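PDB 5AH0: lipase from Pelosinus fermentans, which hydrolyses ester bonds as a lipase and also attacks the synthetic polyester poly(butylene adipate-co-terephthalate). Local coordinates for residues K24-I29 with S371-L376; D31-L36 with Y41-A46; I108-H113 with Q118-L123; Y258-S263 with A377-Q382. One frame throughout, in Å; residues are numbered along the deposited sequence.

Three of the four contacts, interactions 1, 3 and 4, are buried; interaction 2 lies partly at the surface. Helix 370-380 serves both interaction 1, near its start, where a helix tyrosine meets a tryptophan of the loop, and interaction 4, near its end, where a lysine sits on a phenylalanine of the sheet. Interactions 2 and 3 each pair a parallel strand with a helix next to it in sequence, yet their chemistry differs: aliphatic packing in 108-113 with 118-123, hydrogen bonds to a carboxylate and to a backbone carbonyl in 31-36 with 41-46. The sites are joined: Tyr32 lies against Gly27 and Tyr373, Tyr25 and Trp26 touch His113, and Tyr41 rests on Ala377.

Interaction 1. Residues K24-I29 with S371-L376; sequences KYWGGI and SWYKGL
Trp26 and Tyr373 meet at nearly a right angle, their planes turned 85° against each other and the centre of the tyrosine ring 6.0 Å from that of the indole's six-membered ring. What touches is the hydroxyl end of the tyrosine: Tyr373 OH comes up to the rim of the indole, close to its plane, 3.4 Å from Trp26 CZ3. Beside it, Tyr373 CE1 packs on the same CZ3 at 3.9 Å. Trp26 CG lies anti to the carbonyl carbon (chi1 -68°), and the turn of the ring about CB-CG then brings the benzo edge to the helix. The hydroxyl itself is satisfied by the carbonyl of Ala360, so this part of the contact is packing around an oxygen already bonded. Neighbours within each segment help fix the rings: Tyr25 CD1 lies 3.6 Å above one face of the Trp26 ring, and Trp372 CE3 sits over the centre of the Tyr373 ring. Together they tie the loop that follows strand 6-9 to the C-terminal helix 370-380, a buried aromatic join within the alpha/beta-hydrolase fold.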
# COMPACT_ATOMS: atom_id res chain seq x y z
N LYS A 24 13.63 8.91 1.19
CA LYS A 24 12.84 8.11 0.27
C LYS A 24 12.03 7.07 1.04
O LYS A 24 12.56 6.39 1.93
CB LYS A 24 13.76 7.42 -0.74
CG LYS A 24 13.66 7.92 -2.16
CD LYS A 24 13.99 9.38 -2.29
CE LYS A 24 13.73 9.84 -3.69
NZ LYS A 24 13.98 11.28 -3.81
N TYR A 25 10.75 6.94 0.73
CA TYR A 25 9.95 5.87 1.31
C TYR A 25 10.59 4.51 1.02
O TYR A 25 10.64 3.64 1.88
CB TYR A 25 8.53 5.89 0.75
CG TYR A 25 7.61 4.83 1.33
CD1 TYR A 25 7.57 3.54 0.81
CD2 TYR A 25 6.73 5.14 2.36
CE1 TYR A 25 6.72 2.58 1.34
CE2 TYR A 25 5.87 4.19 2.87
CZ TYR A 25 5.86 2.92 2.35
OH TYR A 25 4.99 1.97 2.86
N TRP A 26 11.05 4.33 -0.21
CA TRP A 26 11.72 3.09 -0.58
C TRP A 26 13.22 3.27 -0.45
O TRP A 26 13.88 3.71 -1.38
CB TRP A 26 11.36 2.67 -2.00
CG TRP A 26 9.94 2.25 -2.14
CD1 TRP A 26 8.92 3.00 -2.64
CD2 TRP A 26 9.36 0.99 -1.77
NE1 TRP A 26 7.75 2.29 -2.61
CE2 TRP A 26 7.99 1.05 -2.08
CE3 TRP A 26 9.87 -0.18 -1.22
CZ2 TRP A 26 7.12 -0.02 -1.86
CZ3 TRP A 26 9.01 -1.25 -1.01
CH2 TRP A 26 7.65 -1.16 -1.33
N GLY A 27 13.74 2.99 0.75
CA GLY A 27 15.17 2.98 0.96
C GLY A 27 15.70 3.97 1.98
O GLY A 27 16.87 3.95 2.30
N GLY A 28 14.85 4.86 2.47
CA GLY A 28 15.29 5.88 3.40
C GLY A 28 16.25 6.83 2.70
O GLY A 28 15.92 7.43 1.67
N ILE A 29 17.47 6.92 3.24
CA ILE A 29 18.48 7.81 2.69
C ILE A 29 19.27 7.12 1.57
O ILE A 29 20.25 7.67 1.07
CB ILE A 29 19.45 8.31 3.78
CG1 ILE A 29 20.30 7.15 4.31
CG2 ILE A 29 18.68 8.99 4.91
CD1 ILE A 29 21.41 7.60 5.25
N SER A 371 20.64 -4.59 -1.07
CA SER A 371 21.01 -5.91 -1.54
C SER A 371 19.83 -6.87 -1.40
O SER A 371 19.63 -7.73 -2.25
CB SER A 371 22.23 -6.40 -0.77
OG SER A 371 22.57 -7.72 -1.12
N TRP A 372 19.04 -6.74 -0.33
CA TRP A 372 17.86 -7.59 -0.18
C TRP A 372 16.85 -7.39 -1.32
O TRP A 372 16.33 -8.35 -1.89
CB TRP A 372 17.17 -7.33 1.15
CG TRP A 372 16.04 -8.29 1.47
CD1 TRP A 372 16.14 -9.45 2.19
CD2 TRP A 372 14.66 -8.17 1.10
NE1 TRP A 372 14.90 -10.05 2.30
CE2 TRP A 372 13.98 -9.29 1.64
CE3 TRP A 372 13.93 -7.23 0.36
CZ2 TRP A 372 12.61 -9.49 1.46
CZ3 TRP A 372 12.57 -7.43 0.19
CH2 TRP A 372 11.93 -8.56 0.73
N TYR A 373 16.59 -6.13 -1.65
CA TYR A 373 15.68 -5.80 -2.75
C TYR A 373 16.26 -6.19 -4.11
O TYR A 373 15.51 -6.56 -5.01
CB TYR A 373 15.32 -4.30 -2.72
CG TYR A 373 14.19 -4.03 -1.76
CD1 TYR A 373 12.87 -4.20 -2.16
CD2 TYR A 373 14.43 -3.66 -0.43
CE1 TYR A 373 11.81 -3.98 -1.29
CE2 TYR A 373 13.37 -3.43 0.45
CZ TYR A 373 12.06 -3.60 0.00
OH TYR A 373 10.99 -3.38 0.84
N LYS A 374 17.58 -6.12 -4.25
CA LYS A 374 18.22 -6.62 -5.46
C LYS A 374 17.93 -8.12 -5.60
O LYS A 374 17.59 -8.60 -6.68
CB LYS A 374 19.73 -6.35 -5.42
CG LYS A 374 20.51 -6.82 -6.62
CD LYS A 374 21.90 -6.21 -6.56
CE LYS A 374 22.78 -6.62 -7.74
NZ LYS A 374 23.05 -8.08 -7.74
N GLY A 375 18.05 -8.84 -4.49
CA GLY A 375 17.73 -10.26 -4.46
C GLY A 375 16.31 -10.53 -4.90
O GLY A 375 16.06 -11.46 -5.66
N LEU A 376 15.38 -9.71 -4.42
CA LEU A 376 13.98 -9.86 -4.81
C LEU A 376 13.81 -9.64 -6.31
O LEU A 376 13.18 -10.46 -6.98
CB LEU A 376 13.09 -8.90 -4.02
CG LEU A 376 11.62 -8.82 -4.47
CD1 LEU A 376 10.97 -10.22 -4.55
CD2 LEU A 376 10.79 -7.88 -3.56

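Interaction 2. Residues D31-L36 with Y41-A46; sequences DYEQEL and YTAYTA
Thr45 OG1 donates to Glu33 OE1 at 2.6 Å, the short bond that links the strand to the first turn of the helix. The carboxylate takes it on its anti lone pair, the one away from OE2. Glu33 gets there with CG anti to its backbone N (chi1 -173°), which lays CG 3.3 Å from the carbonyl oxygen of Ala43, and a bend at chi2 then carries the carboxylate to Thr45. Arg17 adds a weak, long ion pair to OE1 and a proper salt bridge to Asp31, the N-cap residue. With an alanine here, the Thr45 hydroxyl would probably be left without its carboxylate and Arg17 without a second, weaker anion. Helix 32-38 is the connection of a beta-alpha-beta crossover: it returns from strand 6-9 to the parallel neighbour 43-46, and the axes of 32-36 and 43-46 run nearly antiparallel, at 159°. At the tight end of this return, Tyr41 N gives its hydrogen to Leu36 O at 3.0 Å, with a bent N-H...O angle of 135°. Ser37 OG hydrogen-bonds both Glu33 O and Ala43 N, joining helix and strand just beyond the segment. Between these polar grips, Leu36 CB packs against Ala43 CB at 4.3 Å.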
# COMPACT_ATOMS: atom_id res chain seq x y z
N ASP A 31 18.42 5.60 -2.32
CA ASP A 31 17.35 5.58 -3.32
C ASP A 31 17.27 4.20 -3.98
O ASP A 31 17.86 3.99 -5.03
CB ASP A 31 17.57 6.65 -4.39
CG ASP A 31 16.32 6.90 -5.22
OD1 ASP A 31 15.39 6.05 -5.19
OD2 ASP A 31 16.27 7.93 -5.92
N TYR A 32 16.53 3.28 -3.36
CA TYR A 32 16.48 1.89 -3.82
C TYR A 32 16.02 1.78 -5.26
O TYR A 32 16.57 1.00 -6.04
CB TYR A 32 15.57 1.03 -2.94
CG TYR A 32 16.15 0.63 -1.58
CD1 TYR A 32 17.44 1.00 -1.19
CD2 TYR A 32 15.39 -0.13 -0.68
CE1 TYR A 32 17.95 0.64 0.08
CE2 TYR A 32 15.88 -0.50 0.57
CZ TYR A 32 17.16 -0.11 0.95
OH TYR A 32 17.63 -0.49 2.19
N GLU A 33 15.01 2.57 -5.62
CA GLU A 33 14.51 2.55 -6.98
C GLU A 33 15.63 2.82 -7.99
O GLU A 33 15.79 2.07 -8.95
CB GLU A 33 13.39 3.57 -7.18
CG GLU A 33 12.71 3.47 -8.53
CD GLU A 33 12.49 4.82 -9.17
OE1 GLU A 33 11.45 5.46 -8.89
OE2 GLU A 33 13.36 5.25 -9.96
N GLN A 34 16.38 3.89 -7.79
CA GLN A 34 17.45 4.25 -8.73
C GLN A 34 18.60 3.25 -8.71
O GLN A 34 19.19 2.96 -9.75
CB GLN A 34 17.97 5.66 -8.44
CG GLN A 34 17.07 6.77 -8.98
CD GLN A 34 17.72 8.14 -8.88
OE1 GLN A 34 18.84 8.28 -8.39
NE2 GLN A 34 17.01 9.17 -9.35
N GLU A 35 18.93 2.72 -7.52
CA GLU A 35 20.00 1.74 -7.43
C GLU A 35 19.62 0.46 -8.15
O GLU A 35 20.41 -0.07 -8.93
CB GLU A 35 20.34 1.43 -5.97
CG GLU A 35 20.76 2.62 -5.13
CD GLU A 35 21.93 3.35 -5.73
OE1 GLU A 35 22.73 2.69 -6.42
OE2 GLU A 35 22.05 4.57 -5.51
N LEU A 36 18.39 0.00 -7.93
CA LEU A 36 17.90 -1.16 -8.65
C LEU A 36 18.01 -0.95 -10.17
O LEU A 36 18.50 -1.83 -10.89
CB LEU A 36 16.46 -1.47 -8.26
CG LEU A 36 16.20 -2.12 -6.91
CD1 LEU A 36 14.74 -2.53 -6.79
CD2 LEU A 36 17.12 -3.31 -6.70
N TYR A 41 17.96 -3.68 -13.14
CA TYR A 41 16.58 -4.02 -12.85
C TYR A 41 15.70 -2.77 -12.89
O TYR A 41 15.56 -2.09 -11.88
CB TYR A 41 16.48 -4.72 -11.49
CG TYR A 41 17.27 -6.00 -11.49
CD1 TYR A 41 16.75 -7.15 -12.08
CD2 TYR A 41 18.54 -6.06 -10.93
CE1 TYR A 41 17.47 -8.33 -12.11
CE2 TYR A 41 19.28 -7.24 -10.95
CZ TYR A 41 18.73 -8.37 -11.54
OH TYR A 41 19.44 -9.55 -11.58
N THR A 42 15.10 -2.48 -14.04
CA THR A 42 14.26 -1.30 -14.19
C THR A 42 13.18 -1.26 -13.13
O THR A 42 12.37 -2.18 -13.03
CB THR A 42 13.58 -1.25 -15.56
OG1 THR A 42 14.58 -1.22 -16.60
CG2 THR A 42 12.71 -0.00 -15.68
N ALA A 43 13.18 -0.19 -12.34
CA ALA A 43 12.16 -0.02 -11.31
C ALA A 43 11.59 1.37 -11.37
O ALA A 43 12.30 2.35 -11.59
CB ALA A 43 12.72 -0.29 -9.94
N TYR A 44 10.28 1.45 -11.17
CA TYR A 44 9.55 2.69 -11.16
C TYR A 44 8.86 2.86 -9.82
O TYR A 44 8.66 1.87 -9.11
CB TYR A 44 8.51 2.71 -12.29
CG TYR A 44 9.09 2.57 -13.67
CD1 TYR A 44 9.86 3.58 -14.22
CD2 TYR A 44 8.88 1.43 -14.43
CE1 TYR A 44 10.39 3.47 -15.50
CE2 TYR A 44 9.41 1.29 -15.71
CZ TYR A 44 10.17 2.32 -16.24
OH TYR A 44 10.70 2.20 -17.51
N THR A 45 8.52 4.10 -9.47
CA THR A 45 7.87 4.36 -8.19
C THR A 45 6.54 5.06 -8.42
O THR A 45 6.49 6.16 -9.00
CB THR A 45 8.75 5.20 -7.24
OG1 THR A 45 9.95 4.48 -6.95
CG2 THR A 45 8.03 5.47 -5.95
N ALA A 46 5.47 4.39 -8.01
CA ALA A 46 4.12 4.94 -8.12
C ALA A 46 3.74 5.65 -6.83
O ALA A 46 4.23 5.30 -5.77
CB ALA A 46 3.13 3.85 -8.45

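Interaction 3. Residues I108-H113 with Q118-L123; sequences IHLVAH and QTVRTL
Leu110 and Val120 lie alongside each other, pointing opposite ways, and the contact between strand and helix is built on this pair. The apolar packing comes first. Leu110 CD1 reaches Val120 CB at 4.0 Å and also meets Leu123 CD2 at 3.8 Å, so one methyl touches two helix residues a turn apart; the Leu123 side chain crosses that of Leu110 at about a right angle. Further along the strand, Ala112 CB packs on Val120 CG2 at 4.0 Å. With Val120 chi1 near -62°, its two methyls are split between partners, CG1 turned to Leu110 and CG2 to Ala112. The same residues carry the packing outward: Val120 also touches Ile156 of the next strand, while Val120 and Leu123 both lie against Leu61 of helix 54-66.

Hydrogen bonds belong to the helix itself and its far side. Gln118 O is gripped twice, by Thr122 N at 3.1 Å and by Thr122 OG1 at 2.9 Å, the hydroxyl coming in 37° above the carbonyl plane. The Gln118 amide is satisfied at both ends, OE1 by Asn54 and NE2 by the carbonyl of Asp238.

The axes of 108-113 and 118-123 approach to 8.6 Å, at 147°, with a sharp turn and the start of the helix between them. Ala112, His113 and the serine, methionine and glycine that follow fit the Ala-X-Ser-X-Gly sequence of some bacterial lipases, so this is very probably the strand-turn-helix of the nucleophile elbow in an alpha/beta hydrolase.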
# COMPACT_ATOMS: atom_id res chain seq x y z
N ILE A 108 4.14 -6.04 -15.97
CA ILE A 108 4.97 -5.51 -14.87
C ILE A 108 4.94 -6.43 -13.67
O ILE A 108 4.04 -7.27 -13.56
CB ILE A 108 4.50 -4.13 -14.39
CG1 ILE A 108 3.08 -4.22 -13.84
CG2 ILE A 108 4.58 -3.09 -15.49
CD1 ILE A 108 2.54 -2.91 -13.36
N HIS A 109 5.92 -6.27 -12.79
CA HIS A 109 5.87 -6.85 -11.44
C HIS A 109 5.45 -5.78 -10.45
O HIS A 109 6.07 -4.72 -10.38
CB HIS A 109 7.23 -7.38 -10.99
CG HIS A 109 7.85 -8.37 -11.93
ND1 HIS A 109 7.39 -9.66 -12.06
CD2 HIS A 109 8.93 -8.27 -12.74
CE1 HIS A 109 8.14 -10.31 -12.93
NE2 HIS A 109 9.08 -9.48 -13.36
N LEU A 110 4.42 -6.06 -9.66
CA LEU A 110 4.04 -5.13 -8.60
C LEU A 110 4.67 -5.55 -7.28
O LEU A 110 4.46 -6.66 -6.80
CB LEU A 110 2.52 -5.04 -8.48
CG LEU A 110 1.96 -4.24 -9.65
CD1 LEU A 110 0.46 -4.46 -9.88
CD2 LEU A 110 2.30 -2.75 -9.47
N VAL A 111 5.48 -4.66 -6.72
CA VAL A 111 6.06 -4.86 -5.40
C VAL A 111 5.47 -3.80 -4.48
O VAL A 111 5.60 -2.59 -4.72
CB VAL A 111 7.61 -4.77 -5.40
CG1 VAL A 111 8.15 -4.90 -4.00
CG2 VAL A 111 8.21 -5.86 -6.31
N ALA A 112 4.79 -4.27 -3.44
CA ALA A 112 4.03 -3.40 -2.58
C ALA A 112 4.36 -3.63 -1.12
O ALA A 112 4.68 -4.75 -0.70
CB ALA A 112 2.55 -3.62 -2.81
N HIS A 113 4.28 -2.56 -0.35
CA HIS A 113 4.50 -2.57 1.08
C HIS A 113 3.22 -2.12 1.76
O HIS A 113 2.53 -1.23 1.26
CB HIS A 113 5.66 -1.65 1.44
CG HIS A 113 5.90 -1.51 2.91
ND1 HIS A 113 5.66 -0.34 3.60
CD2 HIS A 113 6.41 -2.37 3.82
CE1 HIS A 113 5.99 -0.49 4.87
NE2 HIS A 113 6.44 -1.72 5.04
N GLN A 118 -2.83 -4.41 -0.52
CA GLN A 118 -4.25 -4.48 -0.80
C GLN A 118 -4.57 -3.79 -2.12
O GLN A 118 -5.34 -4.27 -2.93
CB GLN A 118 -5.04 -3.82 0.32
CG GLN A 118 -5.18 -4.64 1.58
CD GLN A 118 -6.10 -3.97 2.57
OE1 GLN A 118 -5.94 -2.78 2.86
NE2 GLN A 118 -7.10 -4.70 3.06
N THR A 119 -3.93 -2.64 -2.31
CA THR A 119 -4.15 -1.81 -3.48
C THR A 119 -3.88 -2.53 -4.79
O THR A 119 -4.67 -2.44 -5.72
CB THR A 119 -3.28 -0.55 -3.40
OG1 THR A 119 -3.56 0.14 -2.18
CG2 THR A 119 -3.54 0.36 -4.59
N VAL A 120 -2.77 -3.27 -4.85
CA VAL A 120 -2.37 -3.90 -6.10
C VAL A 120 -3.16 -5.18 -6.38
O VAL A 120 -3.38 -5.53 -7.55
CB VAL A 120 -0.86 -4.19 -6.13
CG1 VAL A 120 -0.08 -2.88 -6.04
CG2 VAL A 120 -0.47 -5.14 -5.01
N ARG A 121 -3.61 -5.86 -5.33
CA ARG A 121 -4.58 -6.95 -5.48
C ARG A 121 -5.85 -6.40 -6.16
O ARG A 121 -6.45 -7.04 -7.02
CB ARG A 121 -4.95 -7.55 -4.12
CG ARG A 121 -3.93 -8.51 -3.52
CD ARG A 121 -4.30 -8.81 -2.06
NE ARG A 121 -5.68 -9.31 -1.94
CZ ARG A 121 -6.42 -9.22 -0.84
NH1 ARG A 121 -5.94 -8.64 0.26
NH2 ARG A 121 -7.65 -9.71 -0.84
N THR A 122 -6.23 -5.20 -5.74
CA THR A 122 -7.43 -4.56 -6.27
C THR A 122 -7.20 -4.13 -7.71
O THR A 122 -8.08 -4.30 -8.57
CB THR A 122 -7.82 -3.36 -5.40
OG1 THR A 122 -8.00 -3.80 -4.05
CG2 THR A 122 -9.10 -2.71 -5.90
N LEU A 123 -6.03 -3.57 -7.98
CA LEU A 123 -5.68 -3.17 -9.33
C LEU A 123 -5.82 -4.34 -10.31
O LEU A 123 -6.42 -4.17 -11.36
CB LEU A 123 -4.26 -2.62 -9.38
CG LEU A 123 -3.77 -2.33 -10.80
CD1 LEU A 123 -4.58 -1.19 -11.40
CD2 LEU A 123 -2.29 -2.00 -10.80

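Interaction 4. Residues Y258-S263 with A377-Q382; sequences YYFSYS and AEKLSQ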
# COMPACT_ATOMS: atom_id res chain seq x y z
N TYR A 258 1.88 -14.63 -10.35
CA TYR A 258 2.63 -15.19 -9.24
C TYR A 258 2.46 -14.30 -7.99
O TYR A 258 2.57 -13.08 -8.07
CB TYR A 258 4.11 -15.31 -9.61
CG TYR A 258 4.45 -16.45 -10.55
CD1 TYR A 258 4.63 -17.75 -10.08
CD2 TYR A 258 4.61 -16.22 -11.91
CE1 TYR A 258 4.94 -18.79 -10.94
CE2 TYR A 258 4.93 -17.25 -12.77
CZ TYR A 258 5.09 -18.53 -12.28
OH TYR A 258 5.41 -19.56 -13.14
N TYR A 259 2.17 -14.91 -6.84
CA TYR A 259 2.00 -14.12 -5.63
C TYR A 259 3.06 -14.47 -4.59
O TYR A 259 3.23 -15.63 -4.21
CB TYR A 259 0.62 -14.34 -5.02
CG TYR A 259 -0.53 -13.74 -5.80
CD1 TYR A 259 -1.09 -14.42 -6.88
CD2 TYR A 259 -1.09 -12.52 -5.45
CE1 TYR A 259 -2.16 -13.90 -7.59
CE2 TYR A 259 -2.17 -11.98 -6.16
CZ TYR A 259 -2.70 -12.68 -7.23
OH TYR A 259 -3.75 -12.17 -7.95
N PHE A 260 3.78 -13.45 -4.13
CA PHE A 260 4.72 -13.61 -3.02
C PHE A 260 4.35 -12.67 -1.88
O PHE A 260 4.18 -11.46 -2.08
CB PHE A 260 6.15 -13.35 -3.47
CG PHE A 260 6.61 -14.26 -4.57
CD1 PHE A 260 7.15 -15.50 -4.28
CD2 PHE A 260 6.51 -13.87 -5.89
CE1 PHE A 260 7.58 -16.34 -5.29
CE2 PHE A 260 6.94 -14.70 -6.91
CZ PHE A 260 7.47 -15.94 -6.60
N SER A 261 4.28 -13.21 -0.67
CA SER A 261 3.97 -12.42 0.52
C SER A 261 5.03 -12.60 1.60
O SER A 261 5.37 -13.72 1.98
CB SER A 261 2.61 -12.79 1.08
OG SER A 261 2.68 -14.07 1.69
N TYR A 262 5.57 -11.48 2.07
CA TYR A 262 6.53 -11.49 3.15
C TYR A 262 5.86 -11.03 4.44
O TYR A 262 5.08 -10.09 4.42
CB TYR A 262 7.72 -10.59 2.82
CG TYR A 262 8.62 -11.15 1.75
CD1 TYR A 262 8.38 -10.91 0.41
CD2 TYR A 262 9.72 -11.93 2.09
CE1 TYR A 262 9.20 -11.43 -0.58
CE2 TYR A 262 10.55 -12.46 1.11
CZ TYR A 262 10.28 -12.21 -0.22
OH TYR A 262 11.11 -12.73 -1.18
N SER A 263 6.15 -11.72 5.54
CA SER A 263 5.55 -11.36 6.83
C SER A 263 6.58 -10.79 7.79
O SER A 263 7.72 -11.25 7.84
CB SER A 263 4.87 -12.57 7.46
OG SER A 263 3.64 -12.83 6.81
N ALA A 377 14.37 -8.56 -6.84
CA ALA A 377 14.27 -8.28 -8.28
C ALA A 377 14.83 -9.42 -9.14
O ALA A 377 14.24 -9.76 -10.17
CB ALA A 377 14.98 -7.00 -8.62
N GLU A 378 15.96 -10.00 -8.72
CA GLU A 378 16.54 -11.15 -9.41
C GLU A 378 15.55 -12.29 -9.47
O GLU A 378 15.34 -12.88 -10.54
CB GLU A 378 17.82 -11.63 -8.73
CG GLU A 378 18.99 -10.66 -8.76
CD GLU A 378 20.19 -11.13 -7.93
OE1 GLU A 378 20.01 -12.01 -7.05
OE2 GLU A 378 21.31 -10.63 -8.16
N LYS A 379 14.92 -12.58 -8.34
CA LYS A 379 13.95 -13.66 -8.26
C LYS A 379 12.81 -13.39 -9.24
O LYS A 379 12.40 -14.28 -10.00
CB LYS A 379 13.41 -13.83 -6.84
CG LYS A 379 12.54 -15.07 -6.64
CD LYS A 379 12.45 -15.53 -5.18
CE LYS A 379 11.61 -14.58 -4.34
NZ LYS A 379 10.23 -14.53 -4.91
N LEU A 380 12.34 -12.15 -9.25
CA LEU A 380 11.22 -11.76 -10.09
C LEU A 380 11.57 -11.82 -11.57
O LEU A 380 10.69 -12.00 -12.41
CB LEU A 380 10.75 -10.36 -9.71
CG LEU A 380 10.15 -10.25 -8.31
CD1 LEU A 380 9.78 -8.82 -8.00
CD2 LEU A 380 8.94 -11.16 -8.21
N SER A 381 12.85 -11.68 -11.88
CA SER A 381 13.28 -11.69 -13.27
C SER A 381 13.64 -13.10 -13.71
O SER A 381 14.00 -13.33 -14.86
CB SER A 381 14.48 -10.76 -13.47
OG SER A 381 15.66 -11.33 -12.93
N GLN A 382 13.56 -14.05 -12.78
CA GLN A 382 13.83 -15.44 -13.11
C GLN A 382 12.53 -16.20 -13.37
O GLN A 382 12.56 -17.34 -13.83
CB GLN A 382 14.63 -16.10 -11.99
CG GLN A 382 16.09 -15.66 -11.96
CD GLN A 382 16.85 -16.18 -10.75
OE1 GLN A 382 16.35 -17.03 -10.01
NE2 GLN A 382 18.05 -15.65 -10.53
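Lys379 reaches out from the helix and Phe260 from the sheet, and they meet in a cation-pi contact, where the C-terminal helix 370-380 packs on strand 258-265 of the parallel sheet of this alpha/beta-hydrolase fold. From CB, which is aimed at the strand, the lysine sets out with CG anti to its backbone N (chi1 -172°). CG and CD carry the chain on from the helix, and after a bend at chi3 its first contact across comes at CE, which passes Tyr262 OH at 3.7 Å. That tyrosine is itself held edge-to-face by Trp372, a residue earlier on the same helix. The bend at chi4 points NZ at the face of the Phe260 ring. The ammonium nitrogen stands 3.3 Å from the centroid of the Phe260 ring and 16° off the ring normal, displaced a little to one rim: Phe260 CE1 is the nearest carbon at 3.2 Å, whereas Phe260 CE2 is 3.9 Å away. The ring is met by a second helix residue, Leu380, whose CD2 packs obliquely against Phe260 CE2. Were Phe260 an alanine, the lysine's charge would probably lose its pi face, its bent end would be freer to swing, and a gap would open beside Leu380. Leu380 also rests on His109 and Val111 of another strand. Nearby, Ser381 OG donates to Glu378 O at 2.9 Å.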